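Local coordinates for Lmo1340 protein (PDB 4NLM) that is of unknown function but is probably a surface lipoprotein of Listeria monocytogenes built around a YqgU-like six-bladed beta-propeller, at residues 51-56 with 327-332; 57-62 with 74-79; 189-194 with 205-210; 148-153 with 182-187; 66-71 with 86-91. One frame throughout, in Å; residues are numbered along the deposited sequence. Where two conformers were deposited one is given.

In the fold
From the N terminus, strand 47-55 enters contact 1, whose partner, residues 327-332, lies 271 residues further on; the other four contacts nest inside this long loop. Contact 2 lies in the sheet of strands 47-55, 58-65, 68-75 and 81-87, and contact 5 joins the outer part of that sheet to the start of the next, at strand 90-96. The two share strand 68-75 and cross along the chain, meeting where Gln62 packs on Thr69 and Phe71. Contact 4 closes next, bringing strand 148-155 to strand 182-184 of the following sheet. Contact 3 comes after it in series, pairing two strands of that sheet, and touches contact 4 through the bond from Ile191 N to Ser183 O.

Contact 1. Residues 51-56 with 327-332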
# COMPACT_ATOMS: atom_id res chain seq x y z
N VAL A 51 -7.46 -4.68 -7.05
CA VAL A 51 -6.59 -4.73 -5.89
C VAL A 51 -5.22 -4.10 -6.20
O VAL A 51 -4.63 -3.43 -5.36
CB VAL A 51 -6.41 -6.19 -5.45
CG1 VAL A 51 -5.38 -6.32 -4.32
CG2 VAL A 51 -7.74 -6.78 -5.04
N GLY A 52 -4.74 -4.31 -7.41
CA GLY A 52 -3.42 -3.82 -7.83
C GLY A 52 -2.98 -4.45 -9.12
O GLY A 52 -3.73 -5.13 -9.77
N TRP A 53 -1.71 -4.20 -9.48
CA TRP A 53 -1.13 -4.74 -10.68
C TRP A 53 -0.68 -6.18 -10.48
O TRP A 53 -0.15 -6.55 -9.43
CB TRP A 53 0.12 -3.95 -11.08
CG TRP A 53 -0.18 -2.52 -11.45
CD1 TRP A 53 0.05 -1.42 -10.69
CD2 TRP A 53 -0.68 -2.07 -12.68
NE1 TRP A 53 -0.29 -0.29 -11.37
CE2 TRP A 53 -0.79 -0.66 -12.59
CE3 TRP A 53 -1.08 -2.70 -13.86
CZ2 TRP A 53 -1.24 0.12 -13.65
CZ3 TRP A 53 -1.57 -1.94 -14.87
CH2 TRP A 53 -1.64 -0.54 -14.77
N LEU A 54 -0.85 -6.98 -11.53
CA LEU A 54 -0.24 -8.32 -11.60
C LEU A 54 0.91 -8.40 -12.59
O LEU A 54 1.76 -9.28 -12.47
CB LEU A 54 -1.28 -9.37 -11.94
CG LEU A 54 -2.37 -9.58 -10.89
CD1 LEU A 54 -3.37 -10.60 -11.38
CD2 LEU A 54 -1.78 -9.99 -9.56
N SER A 55 0.93 -7.48 -13.56
CA SER A 55 1.97 -7.42 -14.59
C SER A 55 1.85 -6.05 -15.23
O SER A 55 0.96 -5.30 -14.89
CB SER A 55 1.74 -8.50 -15.64
OG SER A 55 0.69 -8.20 -16.54
N LYS A 56 2.70 -5.76 -16.21
CA LYS A 56 2.64 -4.46 -16.85
C LYS A 56 1.31 -4.24 -17.57
O LYS A 56 0.94 -3.10 -17.84
CB LYS A 56 3.80 -4.20 -17.81
CG LYS A 56 3.82 -5.11 -18.99
CD LYS A 56 5.00 -4.78 -19.89
CE LYS A 56 5.08 -5.75 -21.04
NZ LYS A 56 6.19 -5.39 -21.97
N LEU A 327 -1.19 3.80 -7.41
CA LEU A 327 -0.25 2.66 -7.33
C LEU A 327 0.34 2.43 -8.71
O LEU A 327 -0.35 2.10 -9.68
CB LEU A 327 -1.00 1.41 -6.87
CG LEU A 327 -0.11 0.16 -6.79
CD1 LEU A 327 0.97 0.28 -5.75
CD2 LEU A 327 -1.00 -1.05 -6.51
N SER A 328 1.67 2.47 -8.77
CA SER A 328 2.38 2.17 -9.99
C SER A 328 2.80 0.72 -10.04
O SER A 328 2.67 -0.03 -9.09
CB SER A 328 3.60 3.08 -10.14
OG SER A 328 4.62 2.75 -9.22
N TYR A 329 3.29 0.35 -11.22
CA TYR A 329 3.86 -0.96 -11.46
C TYR A 329 5.40 -0.86 -11.46
O TYR A 329 5.95 0.23 -11.42
CB TYR A 329 3.30 -1.56 -12.77
CG TYR A 329 3.83 -2.95 -13.05
CD1 TYR A 329 3.51 -4.02 -12.20
CD2 TYR A 329 4.69 -3.20 -14.12
CE1 TYR A 329 4.02 -5.27 -12.42
CE2 TYR A 329 5.22 -4.45 -14.33
CZ TYR A 329 4.88 -5.49 -13.49
OH TYR A 329 5.41 -6.74 -13.71
N GLU A 330 6.10 -2.00 -11.41
CA GLU A 330 7.54 -2.04 -11.39
C GLU A 330 8.15 -1.29 -12.54
O GLU A 330 9.21 -0.68 -12.37
CB GLU A 330 7.98 -3.51 -11.41
CG GLU A 330 9.44 -3.79 -11.33
CD GLU A 330 9.99 -3.69 -9.94
OE1 GLU A 330 9.21 -3.45 -9.03
OE2 GLU A 330 11.21 -3.91 -9.78
N THR A 331 7.53 -1.38 -13.71
CA THR A 331 8.03 -0.77 -14.93
C THR A 331 6.94 0.01 -15.66
O THR A 331 5.75 -0.15 -15.33
CB THR A 331 8.56 -1.83 -15.91
OG1 THR A 331 7.48 -2.65 -16.39
CG2 THR A 331 9.65 -2.69 -15.25
N GLY A 332 7.32 0.87 -16.58
CA GLY A 332 6.36 1.66 -17.36
C GLY A 332 5.77 2.80 -16.57
O GLY A 332 6.02 2.99 -15.37
O HOH W 1 4.58 -9.40 -12.94
O HOH W 2 5.14 -7.29 -16.56
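Two neighbouring sheets of the predicted six-bladed beta-propeller meet here, one carrying strand 47-55 and the other strand 326-328. Trp53 reaches across with its indole N-H: NE1 donates to Leu327 O over 2.9 Å. The acceptor lies close to the ring plane, at the indole edge, although NE1 stands above the carbonyl plane of Leu327. This bond holds the indole by its rim, and Tyr329 CB closes one face, 3.8 Å from the centroid of the five-membered ring and 9° off its normal, a CH-pi contact. With CG anti to the backbone N (chi1 -178°), the Tyr329 ring packs against the turn that follows Trp53, and the peptide joining Ser55 to Lys56 lies over one ring face, with Lys56 N 3.4 Å from Tyr329 CE2. Leu54 and Ser55 form a classic bulge opposite Ser58. The phenol oxygen is tied to the same turn by two waters: one donates to Leu54 O, the other accepts from Lys56 N, each 2.9 Å from Tyr329 OH.

Contact 2. Residues 57-62 with 74-79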
# COMPACT_ATOMS: atom_id res chain seq x y z
N ASP A 57 0.64 -5.32 -17.95
CA ASP A 57 -0.62 -5.16 -18.67
C ASP A 57 -1.80 -5.83 -18.03
O ASP A 57 -2.81 -6.05 -18.71
CB ASP A 57 -0.52 -5.56 -20.13
CG ASP A 57 -0.14 -6.98 -20.33
OD1 ASP A 57 0.07 -7.67 -19.35
OD2 ASP A 57 -0.00 -7.40 -21.51
N SER A 58 -1.75 -6.11 -16.73
CA SER A 58 -2.90 -6.77 -16.10
C SER A 58 -3.00 -6.44 -14.64
O SER A 58 -2.01 -6.08 -14.00
CB SER A 58 -2.85 -8.26 -16.32
OG SER A 58 -1.77 -8.82 -15.60
N VAL A 59 -4.24 -6.58 -14.14
CA VAL A 59 -4.56 -6.24 -12.77
C VAL A 59 -5.33 -7.39 -12.12
O VAL A 59 -5.85 -8.26 -12.81
CB VAL A 59 -5.39 -4.95 -12.68
CG1 VAL A 59 -4.58 -3.81 -13.27
CG2 VAL A 59 -6.78 -5.10 -13.32
N LEU A 60 -5.34 -7.36 -10.79
CA LEU A 60 -6.16 -8.26 -9.99
C LEU A 60 -7.54 -7.62 -9.72
O LEU A 60 -7.59 -6.61 -9.08
CB LEU A 60 -5.44 -8.59 -8.68
CG LEU A 60 -6.17 -9.53 -7.72
CD1 LEU A 60 -6.47 -10.84 -8.38
CD2 LEU A 60 -5.40 -9.70 -6.43
N LEU A 61 -8.54 -8.27 -10.28
CA LEU A 61 -9.94 -7.82 -10.20
C LEU A 61 -10.71 -8.65 -9.21
O LEU A 61 -10.72 -9.87 -9.28
CB LEU A 61 -10.56 -7.97 -11.59
CG LEU A 61 -12.03 -7.66 -11.71
CD1 LEU A 61 -12.38 -6.22 -11.33
CD2 LEU A 61 -12.56 -8.00 -13.09
N GLN A 62 -11.41 -7.96 -8.31
CA GLN A 62 -12.27 -8.58 -7.29
C GLN A 62 -13.72 -8.17 -7.53
O GLN A 62 -14.05 -6.99 -7.57
CB GLN A 62 -11.81 -8.14 -5.92
CG GLN A 62 -12.58 -8.80 -4.77
CD GLN A 62 -12.18 -8.23 -3.44
OE1 GLN A 62 -11.05 -7.77 -3.26
NE2 GLN A 62 -13.09 -8.31 -2.47
N LEU A 74 -7.18 -9.48 -15.05
CA LEU A 74 -7.83 -8.72 -16.11
C LEU A 74 -6.77 -8.01 -16.93
O LEU A 74 -6.00 -7.24 -16.39
CB LEU A 74 -8.77 -7.69 -15.51
CG LEU A 74 -9.33 -6.66 -16.51
CD1 LEU A 74 -10.25 -7.31 -17.53
CD2 LEU A 74 -10.04 -5.56 -15.78
N ASN A 75 -6.75 -8.28 -18.23
CA ASN A 75 -5.80 -7.60 -19.12
C ASN A 75 -6.34 -6.20 -19.41
O ASN A 75 -7.51 -6.06 -19.74
CB ASN A 75 -5.65 -8.40 -20.42
CG ASN A 75 -4.61 -7.83 -21.35
OD1 ASN A 75 -4.80 -6.77 -21.96
ND2 ASN A 75 -3.50 -8.51 -21.46
N ILE A 76 -5.50 -5.18 -19.27
CA ILE A 76 -5.93 -3.79 -19.40
C ILE A 76 -6.13 -3.30 -20.82
O ILE A 76 -6.69 -2.23 -21.02
CB ILE A 76 -4.98 -2.83 -18.67
CG1 ILE A 76 -3.65 -2.68 -19.43
CG2 ILE A 76 -4.74 -3.25 -17.23
CD1 ILE A 76 -2.65 -1.77 -18.76
N TYR A 77 -5.66 -4.09 -21.79
CA TYR A 77 -5.75 -3.71 -23.20
C TYR A 77 -6.78 -4.49 -24.00
O TYR A 77 -7.38 -3.93 -24.92
CB TYR A 77 -4.38 -3.87 -23.90
CG TYR A 77 -3.29 -3.00 -23.32
CD1 TYR A 77 -3.41 -1.61 -23.32
CD2 TYR A 77 -2.13 -3.55 -22.79
CE1 TYR A 77 -2.42 -0.81 -22.80
CE2 TYR A 77 -1.13 -2.74 -22.28
CZ TYR A 77 -1.28 -1.38 -22.28
OH TYR A 77 -0.29 -0.57 -21.77
N ASN A 78 -7.00 -5.75 -23.67
CA ASN A 78 -7.88 -6.56 -24.48
C ASN A 78 -9.08 -7.19 -23.75
O ASN A 78 -9.80 -7.99 -24.33
CB ASN A 78 -7.04 -7.60 -25.24
CG ASN A 78 -6.38 -8.60 -24.30
OD1 ASN A 78 -6.92 -8.90 -23.25
ND2 ASN A 78 -5.21 -9.10 -24.69
N GLU A 79 -9.23 -6.85 -22.47
CA GLU A 79 -10.39 -7.25 -21.65
C GLU A 79 -10.43 -8.72 -21.31
O GLU A 79 -11.41 -9.18 -20.75
CB GLU A 79 -11.71 -6.83 -22.32
CG GLU A 79 -11.77 -5.37 -22.73
CD GLU A 79 -13.02 -5.04 -23.53
OE1 GLU A 79 -14.03 -5.77 -23.42
OE2 GLU A 79 -13.00 -4.06 -24.29
O HOH W 3 -1.38 -7.62 -23.52
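A single carbonyl, Asp57 O, meets two groups of the partner chain: Ile76 N, one residue past the end of strand 68-75, donates to it over 2.9 Å at a nearly straight 170°, while Asn75 CA makes a CA-H...O approach to the same oxygen at 3.4 Å. The chain then turns through an Asx turn that grows into an Asx motif: Asn75 OD1 accepts from Tyr77 N at 2.8 Å and from Asn78 N at 3.0 Å, the donors arriving from opposite faces of the amide plane. That plane stands 59° from the carboxylate of Asp57, whose OD1 is bonded to Ser55 OG. The strands themselves form the antiparallel hairpin 58-65/68-75 of a propeller sheet: Val59 and Leu74 are a hydrogen-bonded pair, Val59 N to Leu74 O and Leu74 N to Val59 O both 2.9 Å, with Ser58 and Asn75 the non-hydrogen-bonded pair beside it. Val59 and Leu74 lie side by side on one face, Val59 CG2 3.9 Å from Leu74 CB, while Val59 CG1 meets Ile76 CG2 with the side chains at about a right angle. Ile76 CG1 lies over the centre of the Tyr77 ring, and Tyr77 CE2 reaches Asp57 CB at 3.6 Å.

Contact 3. Residues 189-194 with 205-210; sequences LVISNN and LYLQDI
Gln208 faces Val190 across an antiparallel hairpin, and its side chain folds back over the neighbouring strand. From CB, CG is placed between the backbone N and carbonyl carbon (chi1 48°) and packs on Val190 CG1 in the conformer given. A bend at chi2 (-113°) then turns CD along the partner strand, bringing NE2 to two acceptors. Gln208 NE2 donates to Ser192 OG at 3.0 Å and, at a longer 3.3 Å, to Val190 O, which it meets from well above the carbonyl plane. Val190 O also takes the backbone N-H of Gln208, N to O 3.0 Å, almost in line with its C=O bond, so two donors of one residue grip one oxygen. On the other face Ile191 CG1 meets Leu207 CD1 at 3.7 Å. The strands 189-194 and 203-209 are the middle pair of a four-stranded propeller sheet: strand 182-184 flanks the first and strand 212-223 the second, while Phe226 of strand 225-229 packs on Ile191, Asn193 and Leu205.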
# COMPACT_ATOMS: atom_id res chain seq x y z
N LEU A 189 15.29 -7.28 9.38
CA LEU A 189 15.30 -5.95 9.97
C LEU A 189 13.96 -5.26 9.82
O LEU A 189 13.31 -5.37 8.77
CB LEU A 189 16.35 -5.06 9.31
CG LEU A 189 17.80 -5.46 9.49
CD1 LEU A 189 18.73 -4.60 8.65
CD2 LEU A 189 18.23 -5.42 10.95
N VAL A 190 13.55 -4.54 10.85
CA VAL A 190 12.31 -3.77 10.81
C VAL A 190 12.59 -2.38 11.34
O VAL A 190 13.46 -2.19 12.19
CB VAL A 190 11.18 -4.43 11.64
CG1 VAL A 190 11.53 -4.48 13.12
CG2 VAL A 190 9.87 -3.67 11.47
N ILE A 191 11.93 -1.40 10.75
CA ILE A 191 11.97 -0.03 11.22
C ILE A 191 10.59 0.25 11.83
O ILE A 191 9.56 -0.20 11.31
CB ILE A 191 12.24 0.97 10.07
CG1 ILE A 191 13.65 0.83 9.50
CG2 ILE A 191 12.06 2.41 10.53
CD1 ILE A 191 13.89 1.62 8.23
N SER A 192 10.61 0.95 12.94
CA SER A 192 9.37 1.35 13.59
C SER A 192 9.42 2.82 13.96
O SER A 192 10.50 3.36 14.23
CB SER A 192 9.11 0.50 14.85
OG SER A 192 10.14 0.63 15.81
N ASN A 193 8.24 3.46 13.97
CA ASN A 193 8.14 4.84 14.40
C ASN A 193 7.53 4.79 15.78
O ASN A 193 6.35 4.50 15.93
CB ASN A 193 7.25 5.65 13.46
CG ASN A 193 7.30 7.14 13.75
OD1 ASN A 193 7.99 7.59 14.65
ND2 ASN A 193 6.57 7.92 12.97
N ASN A 194 8.35 5.07 16.78
CA ASN A 194 7.95 4.94 18.17
C ASN A 194 7.51 6.28 18.72
O ASN A 194 8.31 7.22 18.85
CB ASN A 194 9.09 4.34 19.00
CG ASN A 194 9.46 2.91 18.59
OD1 ASN A 194 9.02 2.39 17.56
ND2 ASN A 194 10.29 2.27 19.40
N LEU A 205 12.22 7.17 14.71
CA LEU A 205 12.38 5.93 13.95
C LEU A 205 13.54 5.11 14.47
O LEU A 205 14.63 5.63 14.60
CB LEU A 205 12.64 6.21 12.49
CG LEU A 205 11.65 7.03 11.72
CD1 LEU A 205 12.01 6.98 10.25
CD2 LEU A 205 10.26 6.45 11.94
N TYR A 206 13.26 3.83 14.73
CA TYR A 206 14.23 2.88 15.23
C TYR A 206 14.37 1.71 14.27
O TYR A 206 13.41 1.28 13.64
CB TYR A 206 13.78 2.33 16.59
CG TYR A 206 13.96 3.32 17.70
CD1 TYR A 206 12.99 4.25 17.98
CD2 TYR A 206 15.10 3.30 18.49
CE1 TYR A 206 13.14 5.16 19.00
CE2 TYR A 206 15.26 4.21 19.52
CZ TYR A 206 14.28 5.14 19.76
OH TYR A 206 14.42 6.05 20.78
N LEU A 207 15.60 1.20 14.18
CA LEU A 207 15.92 0.01 13.40
C LEU A 207 16.24 -1.12 14.38
O LEU A 207 16.91 -0.90 15.39
CB LEU A 207 17.17 0.23 12.55
CG LEU A 207 17.60 -0.91 11.62
CD1 LEU A 207 16.55 -1.19 10.56
CD2 LEU A 207 18.93 -0.58 10.95
N GLN A 208 15.75 -2.32 14.10
CA GLN A 208 16.04 -3.47 14.95
C GLN A 208 15.97 -4.74 14.16
O GLN A 208 15.29 -4.85 13.15
CB GLN A 208 15.02 -3.57 16.09
CG GLN A 208 13.58 -3.44 15.62
CD GLN A 208 12.88 -2.16 16.11
OE1 GLN A 208 12.76 -1.98 17.33
NE2 GLN A 208 12.38 -1.30 15.17
N ASP A 209 16.72 -5.73 14.63
CA ASP A 209 16.65 -7.07 14.08
C ASP A 209 15.49 -7.76 14.78
O ASP A 209 15.39 -7.74 16.00
CB ASP A 209 17.97 -7.79 14.33
CG ASP A 209 18.07 -9.12 13.60
OD1 ASP A 209 17.19 -9.98 13.80
OD2 ASP A 209 19.02 -9.28 12.81
N ILE A 210 14.62 -8.40 14.01
CA ILE A 210 13.39 -9.02 14.56
C ILE A 210 13.60 -10.19 15.50
O ILE A 210 12.68 -10.65 16.20
CB ILE A 210 12.44 -9.52 13.45
CG1 ILE A 210 13.08 -10.63 12.62
CG2 ILE A 210 11.99 -8.37 12.58
CD1 ILE A 210 12.14 -11.27 11.62

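Contact 4. Residues 148-153 with 182-187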
# COMPACT_ATOMS: atom_id res chain seq x y z
N LYS A 148 8.22 -14.33 4.07
CA LYS A 148 7.88 -13.77 5.37
C LYS A 148 6.82 -12.66 5.28
O LYS A 148 6.98 -11.70 4.51
CB LYS A 148 9.09 -13.12 6.00
CG LYS A 148 10.25 -14.06 6.21
CD LYS A 148 11.38 -13.35 6.92
CE LYS A 148 12.63 -14.22 6.83
NZ LYS A 148 13.72 -13.65 7.65
N ILE A 149 5.77 -12.80 6.10
CA ILE A 149 4.74 -11.79 6.22
C ILE A 149 4.62 -11.45 7.68
O ILE A 149 4.32 -12.31 8.53
CB ILE A 149 3.40 -12.25 5.64
CG1 ILE A 149 3.54 -12.62 4.16
CG2 ILE A 149 2.35 -11.15 5.76
CD1 ILE A 149 2.28 -13.20 3.56
N MSE A 150 4.85 -10.19 8.00
CA MSE A 150 4.69 -9.72 9.36
C MSE A 150 3.31 -9.10 9.47
O MSE A 150 2.79 -8.51 8.52
CB MSE A 150 5.79 -8.68 9.61
CG MSE A 150 5.69 -7.84 10.87
SE MSE A 150 7.40 -6.89 11.07
CE MSE A 150 7.30 -5.57 9.59
N PHE A 151 2.68 -9.18 10.63
CA PHE A 151 1.37 -8.60 10.81
C PHE A 151 1.14 -8.15 12.22
O PHE A 151 1.64 -8.74 13.20
CB PHE A 151 0.27 -9.54 10.30
CG PHE A 151 0.30 -10.90 10.87
CD1 PHE A 151 -0.43 -11.18 12.00
CD2 PHE A 151 0.99 -11.93 10.25
CE1 PHE A 151 -0.44 -12.43 12.58
CE2 PHE A 151 0.98 -13.20 10.81
CZ PHE A 151 0.27 -13.44 11.97
N VAL A 152 0.37 -7.07 12.29
CA VAL A 152 -0.05 -6.46 13.52
C VAL A 152 -1.51 -6.84 13.75
O VAL A 152 -2.36 -6.55 12.89
CB VAL A 152 0.10 -4.93 13.44
CG1 VAL A 152 -0.30 -4.30 14.77
CG2 VAL A 152 1.53 -4.56 13.07
N THR A 153 -1.78 -7.47 14.88
CA THR A 153 -3.15 -7.83 15.26
C THR A 153 -3.60 -7.00 16.45
O THR A 153 -2.84 -6.74 17.38
CB THR A 153 -3.27 -9.32 15.63
OG1 THR A 153 -2.24 -9.67 16.57
CG2 THR A 153 -3.13 -10.18 14.41
N ILE A 182 5.19 0.27 11.51
CA ILE A 182 6.36 -0.51 11.13
C ILE A 182 6.51 -0.76 9.64
O ILE A 182 5.60 -0.49 8.85
CB ILE A 182 6.30 -1.93 11.79
CG1 ILE A 182 5.06 -2.67 11.30
CG2 ILE A 182 6.31 -1.81 13.30
CD1 ILE A 182 4.90 -4.05 11.87
N SER A 183 7.71 -1.19 9.26
CA SER A 183 7.99 -1.61 7.91
C SER A 183 9.21 -2.52 7.91
O SER A 183 10.11 -2.35 8.71
CB SER A 183 8.33 -0.42 7.02
OG SER A 183 8.66 -0.86 5.71
N TRP A 184 9.24 -3.49 7.01
CA TRP A 184 10.45 -4.27 6.85
C TRP A 184 11.54 -3.35 6.28
O TRP A 184 11.27 -2.38 5.54
CB TRP A 184 10.24 -5.38 5.85
CG TRP A 184 9.42 -6.50 6.30
CD1 TRP A 184 8.17 -6.79 5.93
CD2 TRP A 184 9.84 -7.55 7.16
NE1 TRP A 184 7.75 -7.97 6.51
CE2 TRP A 184 8.76 -8.44 7.29
CE3 TRP A 184 11.03 -7.82 7.85
CZ2 TRP A 184 8.85 -9.61 8.03
CZ3 TRP A 184 11.10 -8.96 8.62
CH2 TRP A 184 10.01 -9.84 8.71
N TYR A 185 12.77 -3.70 6.58
CA TYR A 185 13.91 -2.99 5.99
C TYR A 185 14.91 -3.97 5.36
O TYR A 185 15.78 -3.55 4.64
CB TYR A 185 14.55 -2.03 6.99
CG TYR A 185 15.56 -1.10 6.35
CD1 TYR A 185 15.15 -0.14 5.40
CD2 TYR A 185 16.89 -1.17 6.68
CE1 TYR A 185 16.08 0.71 4.81
CE2 TYR A 185 17.82 -0.33 6.09
CZ TYR A 185 17.41 0.60 5.16
OH TYR A 185 18.36 1.42 4.59
N GLY A 186 14.72 -5.26 5.57
CA GLY A 186 15.58 -6.30 5.02
C GLY A 186 15.05 -7.67 5.44
O GLY A 186 13.96 -7.79 6.02
N ASP A 187 15.86 -8.69 5.20
CA ASP A 187 15.51 -10.07 5.53
C ASP A 187 15.04 -10.19 6.98
O ASP A 187 13.99 -10.78 7.24
CB ASP A 187 16.73 -10.96 5.26
CG ASP A 187 16.45 -12.45 5.46
OD1 ASP A 187 15.30 -12.91 5.34
OD2 ASP A 187 17.44 -13.19 5.70
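Two nearly straight torsions (chi1 and chi2 both 169°) carry selenomethionine Met150 out toward Trp184, and a turn at chi3 (71°) lays its end over the indole. Met150 CE stands 3.8 Å from the centroid of the five-membered ring, 3° off the normal, a CH-pi contact; SE lies over the six-membered ring, 4.4 Å from its centroid, making the Met-aromatic contact. Met150 CB closes on Trp184 CZ2 at 3.6 Å. CE also touches Ile182 CD1, which Val152 CG2 reaches tip to tip at 3.6 Å. At the other end an extended Lys148 carries NZ to Asp187 O and OD1, each at 2.9 Å, the second a salt bridge; both oxygens are approached from above their planes. Asp187 OD1 also bonds Ser145 OG. The axes of strands 148-153 and 182-184 run antiparallel but 8.9 Å apart, consistent with packing between successive propeller sheets: strand 137-141 supplies Tyr140 O to Trp184 NE1, and strand 189-194 brings Val190 against Met150 and Ile182.

Contact 5. Residues 66-71 with 86-91; sequences SGVTYF and NTKESI
Ser66 and Lys88 meet through water: two solvent molecules each donate to Ser66 O and accept from Lys88 NZ, which a turn at chi4 (-70°) directs to them. One water likewise joins Gly67 O to Lys88 O, and Lys88 CA makes a CA-H...O contact with Gly67 O at 3.5 Å. Val68 splits its branches, CG1 resting 3.8 Å from Asn86 CB and CG2 3.7 Å from Lys88 CE. Thr69 pairs with Thr87 by two backbone bonds, Thr69 N to Thr87 O at 2.8 Å and Thr87 N to Thr69 O at 3.0 Å. Thr69 OG1 donates to a water that in turn donates to Thr87 O and Glu89 O, and lies 3.8 Å from Ile91 CG1. Tyr70 runs alongside Asn86, Tyr70 CD2 3.7 Å from Asn86 CB, and Phe71 meets Ile91 CD1 at its ring edge. Thr87 OG1 accepts from Glu89 N, an ST turn between strands 81-87 and 90-96, the step from the outermost strand of one propeller sheet to the first of the next.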
# COMPACT_ATOMS: atom_id res chain seq x y z
N SER A 66 -23.79 -13.54 -5.83
CA SER A 66 -24.41 -14.67 -5.17
C SER A 66 -23.58 -15.20 -4.01
O SER A 66 -23.51 -16.40 -3.79
CB SER A 66 -24.69 -15.76 -6.19
OG SER A 66 -25.73 -15.34 -7.05
N GLY A 67 -22.96 -14.29 -3.26
CA GLY A 67 -22.18 -14.66 -2.09
C GLY A 67 -20.79 -15.17 -2.35
O GLY A 67 -20.08 -15.49 -1.42
N VAL A 68 -20.42 -15.24 -3.62
CA VAL A 68 -19.12 -15.73 -3.95
C VAL A 68 -18.23 -14.58 -4.43
O VAL A 68 -18.64 -13.81 -5.31
CB VAL A 68 -19.20 -16.77 -5.08
CG1 VAL A 68 -17.81 -17.28 -5.42
CG2 VAL A 68 -20.08 -17.95 -4.67
N THR A 69 -17.06 -14.42 -3.82
CA THR A 69 -16.09 -13.44 -4.27
C THR A 69 -15.19 -14.12 -5.26
O THR A 69 -14.64 -15.20 -4.98
CB THR A 69 -15.28 -12.86 -3.10
OG1 THR A 69 -16.14 -12.14 -2.22
CG2 THR A 69 -14.21 -11.92 -3.60
N TYR A 70 -15.01 -13.46 -6.39
CA TYR A 70 -14.15 -13.93 -7.46
C TYR A 70 -12.93 -13.04 -7.63
O TYR A 70 -13.03 -11.82 -7.64
CB TYR A 70 -14.91 -13.98 -8.80
CG TYR A 70 -16.08 -14.93 -8.79
CD1 TYR A 70 -17.34 -14.50 -8.41
CD2 TYR A 70 -15.93 -16.24 -9.16
CE1 TYR A 70 -18.42 -15.36 -8.40
CE2 TYR A 70 -17.01 -17.12 -9.12
CZ TYR A 70 -18.25 -16.67 -8.75
OH TYR A 70 -19.31 -17.55 -8.72
N PHE A 71 -11.77 -13.68 -7.79
CA PHE A 71 -10.51 -13.01 -8.11
C PHE A 71 -10.09 -13.44 -9.50
O PHE A 71 -10.02 -14.63 -9.79
CB PHE A 71 -9.43 -13.33 -7.07
CG PHE A 71 -9.75 -12.77 -5.73
CD1 PHE A 71 -9.48 -11.46 -5.45
CD2 PHE A 71 -10.35 -13.54 -4.76
CE1 PHE A 71 -9.78 -10.91 -4.24
CE2 PHE A 71 -10.67 -13.00 -3.53
CZ PHE A 71 -10.39 -11.68 -3.27
N ASN A 86 -11.79 -18.31 -5.96
CA ASN A 86 -13.06 -17.79 -5.48
C ASN A 86 -13.35 -18.33 -4.07
O ASN A 86 -12.82 -19.37 -3.68
CB ASN A 86 -14.20 -18.07 -6.47
CG ASN A 86 -14.53 -19.54 -6.58
OD1 ASN A 86 -15.18 -20.13 -5.70
ND2 ASN A 86 -14.17 -20.12 -7.70
N THR A 87 -14.21 -17.62 -3.33
CA THR A 87 -14.52 -18.02 -1.97
C THR A 87 -15.82 -17.42 -1.51
O THR A 87 -16.23 -16.35 -1.96
CB THR A 87 -13.42 -17.58 -0.98
OG1 THR A 87 -13.72 -18.05 0.34
CG2 THR A 87 -13.21 -16.09 -0.94
N LYS A 88 -16.49 -18.12 -0.59
CA LYS A 88 -17.70 -17.59 0.05
C LYS A 88 -17.37 -16.92 1.39
O LYS A 88 -18.25 -16.36 2.04
CB LYS A 88 -18.71 -18.71 0.27
CG LYS A 88 -19.26 -19.22 -1.05
CD LYS A 88 -20.38 -20.21 -0.85
CE LYS A 88 -21.16 -20.42 -2.13
NZ LYS A 88 -21.97 -19.23 -2.51
N GLU A 89 -16.11 -16.99 1.81
CA GLU A 89 -15.70 -16.36 3.06
C GLU A 89 -15.75 -14.83 2.97
O GLU A 89 -15.66 -14.28 1.88
CB GLU A 89 -14.31 -16.84 3.47
CG GLU A 89 -14.24 -18.34 3.70
CD GLU A 89 -12.96 -18.85 4.36
OE1 GLU A 89 -12.17 -18.04 4.89
OE2 GLU A 89 -12.79 -20.09 4.38
N SER A 90 -15.87 -14.18 4.12
CA SER A 90 -15.88 -12.72 4.21
C SER A 90 -14.46 -12.20 4.00
O SER A 90 -13.54 -12.66 4.67
CB SER A 90 -16.41 -12.31 5.59
OG SER A 90 -16.36 -10.91 5.75
N ILE A 91 -14.28 -11.28 3.07
CA ILE A 91 -12.93 -10.81 2.75
C ILE A 91 -12.52 -9.71 3.69
O ILE A 91 -13.23 -8.70 3.81
CB ILE A 91 -12.87 -10.23 1.30
CG1 ILE A 91 -13.49 -11.18 0.26
CG2 ILE A 91 -11.45 -9.89 0.92
CD1 ILE A 91 -12.85 -12.55 0.18
O HOH W 4 -24.29 -17.97 -1.48
O HOH W 5 -24.71 -19.10 -4.07
O HOH W 6 -20.84 -15.72 1.10
O HOH W 7 -17.16 -13.81 -0.36